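Local coordinates for uncharacterized protein (Peptoclostridium difficile 630, PDB 4YCS) that is a putative lipoprotein fragment related to PnrA-like substrate-binding proteins of ABC transporters and probably belongs to a solute-uptake system, at residues N33-Q36 and K37-I41. Numbering follows the deposited sequence.
Sequences NNAQ and KKLNI
Gln36 lays its aliphatic stem over Ile41, its CB 4.1 Å from Ile41 CG1, and carries its amide on to the backbone of the same residue. With CG anti to the backbone N (chi1 -176°) and the chain extended beyond it, NE2 can donate to Ile41 O at 3.0 Å. The bond is fairly straight (156° at the hydrogen), and the carbonyl oxygen lies close to the plane of the amide, which should restrain the amide's rotation. Glutamine suits this place because its methylenes pack on Ile41 while its amide N-H meets that residue's backbone carbonyl. Ile41 CG1 also comes to 3.7 Å from Gln36 CA, while its side chain reaches Val10 of strand 8-15 and Met127 of helix 118-127.

On the buried side, Ala35 CB meets Leu39 CD1 at 4.0 Å; alanine's small side chain suits close packing on Ile123 of helix 118-127, whose Ala124 touches Leu39. The backbone bonding here is mixed: Ala35 O accepts from Lys38 N at 3.0 Å, an i to i+3 bond, and more weakly from Leu39 N. On the exposed face, extended Lys37 crosses Asn33, CE 3.7 Å from OD1, a methylene contact in which lysine's long chain meets asparagine's short amide.

The turn leads helix 22-38 into strand 41-48 of a beta-alpha-beta unit. Its chemistry implies a divided junction: apolar groups face the neighbouring helix and strand, while a side-chain amide ties the helix's last turn to the strand's start as backbone bonding weakens.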
ATOM      1  N   ASN A  33       0.538  11.276   3.468  1.00 39.10           N
ATOM      2  CA  ASN A  33       0.426  12.496   4.248  1.00 45.16           C
ATOM      3  C   ASN A  33      -0.511  13.563   3.664  1.00 44.82           C
ATOM      4  O   ASN A  33      -1.263  14.198   4.402  1.00 43.86           O
ATOM      5  CB  ASN A  33       1.791  13.071   4.532  1.00 50.29           C
ATOM      6  CG  ASN A  33       1.837  13.757   5.876  1.00 62.77           C
ATOM      7  OD1 ASN A  33       1.737  14.976   5.952  1.00 65.03           O
ATOM      8  ND2 ASN A  33       1.931  12.965   6.957  1.00 62.22           N
ATOM      9  N   ASN A  34      -0.492  13.731   2.344  1.00 41.68           N
ATOM     10  CA  ASN A  34      -1.375  14.677   1.655  1.00 43.84           C
ATOM     11  C   ASN A  34      -2.843  14.244   1.717  1.00 42.88           C
ATOM     12  O   ASN A  34      -3.749  15.057   1.909  1.00 43.36           O
ATOM     13  CB  ASN A  34      -0.970  14.821   0.169  1.00 46.33           C
ATOM     14  CG  ASN A  34       0.288  15.683  -0.045  1.00 51.65           C
ATOM     15  OD1 ASN A  34       0.576  16.588   0.709  1.00 45.54           O
ATOM     16  ND2 ASN A  34       1.021  15.400  -1.123  1.00 54.83           N
ATOM     17  N   ALA A  35      -3.079  12.959   1.534  1.00 41.19           N
ATOM     18  CA  ALA A  35      -4.422  12.422   1.665  1.00 41.81           C
ATOM     19  C   ALA A  35      -4.971  12.682   3.068  1.00 40.72           C
ATOM     20  O   ALA A  35      -6.113  13.085   3.209  1.00 40.90           O
ATOM     21  CB  ALA A  35      -4.431  10.943   1.346  1.00 41.62           C
ATOM     22  N   GLN A  36      -4.134  12.488   4.080  1.00 40.90           N
ATOM     23  CA  GLN A  36      -4.529  12.671   5.475  1.00 42.32           C
ATOM     24  C   GLN A  36      -5.004  14.094   5.786  1.00 45.38           C
ATOM     25  O   GLN A  36      -5.916  14.309   6.615  1.00 41.33           O
ATOM     26  CB  GLN A  36      -3.381  12.276   6.415  1.00 44.14           C
ATOM     27  CG  GLN A  36      -3.754  12.355   7.893  1.00 49.87           C
ATOM     28  CD  GLN A  36      -2.662  11.876   8.816  1.00 52.96           C
ATOM     29  OE1 GLN A  36      -1.624  12.498   8.921  1.00 58.78           O
ATOM     30  NE2 GLN A  36      -2.905  10.776   9.509  1.00 52.38           N
ATOM     31  N   LYS A  37      -4.396  15.058   5.102  1.00 47.85           N
ATOM     32  CA  LYS A  37      -4.759  16.434   5.238  1.00 49.92           C
ATOM     33  C   LYS A  37      -6.142  16.741   4.669  1.00 49.86           C
ATOM     34  O   LYS A  37      -6.809  17.658   5.114  1.00 50.53           O
ATOM     35  CB  LYS A  37      -3.728  17.306   4.554  1.00 55.67           C
ATOM     36  CG  LYS A  37      -2.364  17.207   5.195  1.00 63.73           C
ATOM     37  CD  LYS A  37      -1.409  18.195   4.554  1.00 71.73           C
ATOM     38  CE  LYS A  37      -0.048  18.148   5.229  1.00 79.41           C
ATOM     39  NZ  LYS A  37       0.840  19.225   4.717  1.00 86.36           N
ATOM     40  N   LYS A  38      -6.586  15.984   3.696  1.00 49.54           N
ATOM     41  CA  LYS A  38      -7.898  16.227   3.114  1.00 54.05           C
ATOM     42  C   LYS A  38      -8.981  15.359   3.738  1.00 54.56           C
ATOM     43  O   LYS A  38     -10.153  15.644   3.574  1.00 61.04           O
ATOM     44  CB  LYS A  38      -7.858  15.960   1.616  1.00 58.03           C
ATOM     45  CG  LYS A  38      -6.843  16.834   0.888  1.00 63.65           C
ATOM     46  CD  LYS A  38      -6.470  16.294  -0.482  1.00 65.84           C
ATOM     47  CE  LYS A  38      -5.218  16.973  -1.030  1.00 68.73           C
ATOM     48  NZ  LYS A  38      -5.501  18.378  -1.422  1.00 69.33           N
ATOM     49  N   LEU A  39      -8.598  14.288   4.417  1.00 46.10           N
ATOM     50  CA  LEU A  39      -9.549  13.344   4.914  1.00 48.36           C
ATOM     51  C   LEU A  39      -9.406  13.176   6.417  1.00 46.35           C
ATOM     52  O   LEU A  39      -8.427  13.588   7.010  1.00 50.94           O
ATOM     53  CB  LEU A  39      -9.282  11.994   4.261  1.00 47.93           C
ATOM     54  CG  LEU A  39      -9.052  11.970   2.751  1.00 50.70           C
ATOM     55  CD1 LEU A  39      -8.281  10.702   2.365  1.00 49.76           C
ATOM     56  CD2 LEU A  39     -10.395  12.069   2.037  1.00 51.00           C
ATOM     57  N   ASN A  40     -10.344  12.457   6.998  1.00 46.51           N
ATOM     58  CA  ASN A  40     -10.247  12.054   8.387  1.00 45.74           C
ATOM     59  C   ASN A  40      -9.692  10.636   8.462  1.00 44.86           C
ATOM     60  O   ASN A  40     -10.458   9.626   8.568  1.00 43.33           O
ATOM     61  CB  ASN A  40     -11.630  12.150   9.048  1.00 50.71           C
ATOM     62  CG  ASN A  40     -11.615  11.681  10.490  1.00 57.31           C
ATOM     63  OD1 ASN A  40     -10.555  11.664  11.140  1.00 55.99           O
ATOM     64  ND2 ASN A  40     -12.782  11.245  10.985  1.00 59.44           N
ATOM     65  N   ILE A  41      -8.366  10.518   8.369  1.00 38.79           N
ATOM     66  CA  ILE A  41      -7.795   9.211   8.377  1.00 36.33           C
ATOM     67  C   ILE A  41      -6.617   9.104   9.320  1.00 33.83           C
ATOM     68  O   ILE A  41      -5.817  10.050   9.459  1.00 34.93           O
ATOM     69  CB  ILE A  41      -7.405   8.677   6.957  1.00 38.44           C
ATOM     70  CG1 ILE A  41      -6.393   9.560   6.282  1.00 42.59           C
ATOM     71  CG2 ILE A  41      -8.634   8.528   6.089  1.00 41.09           C
ATOM     72  CD1 ILE A  41      -5.639   8.865   5.151  1.00 46.26           C
TER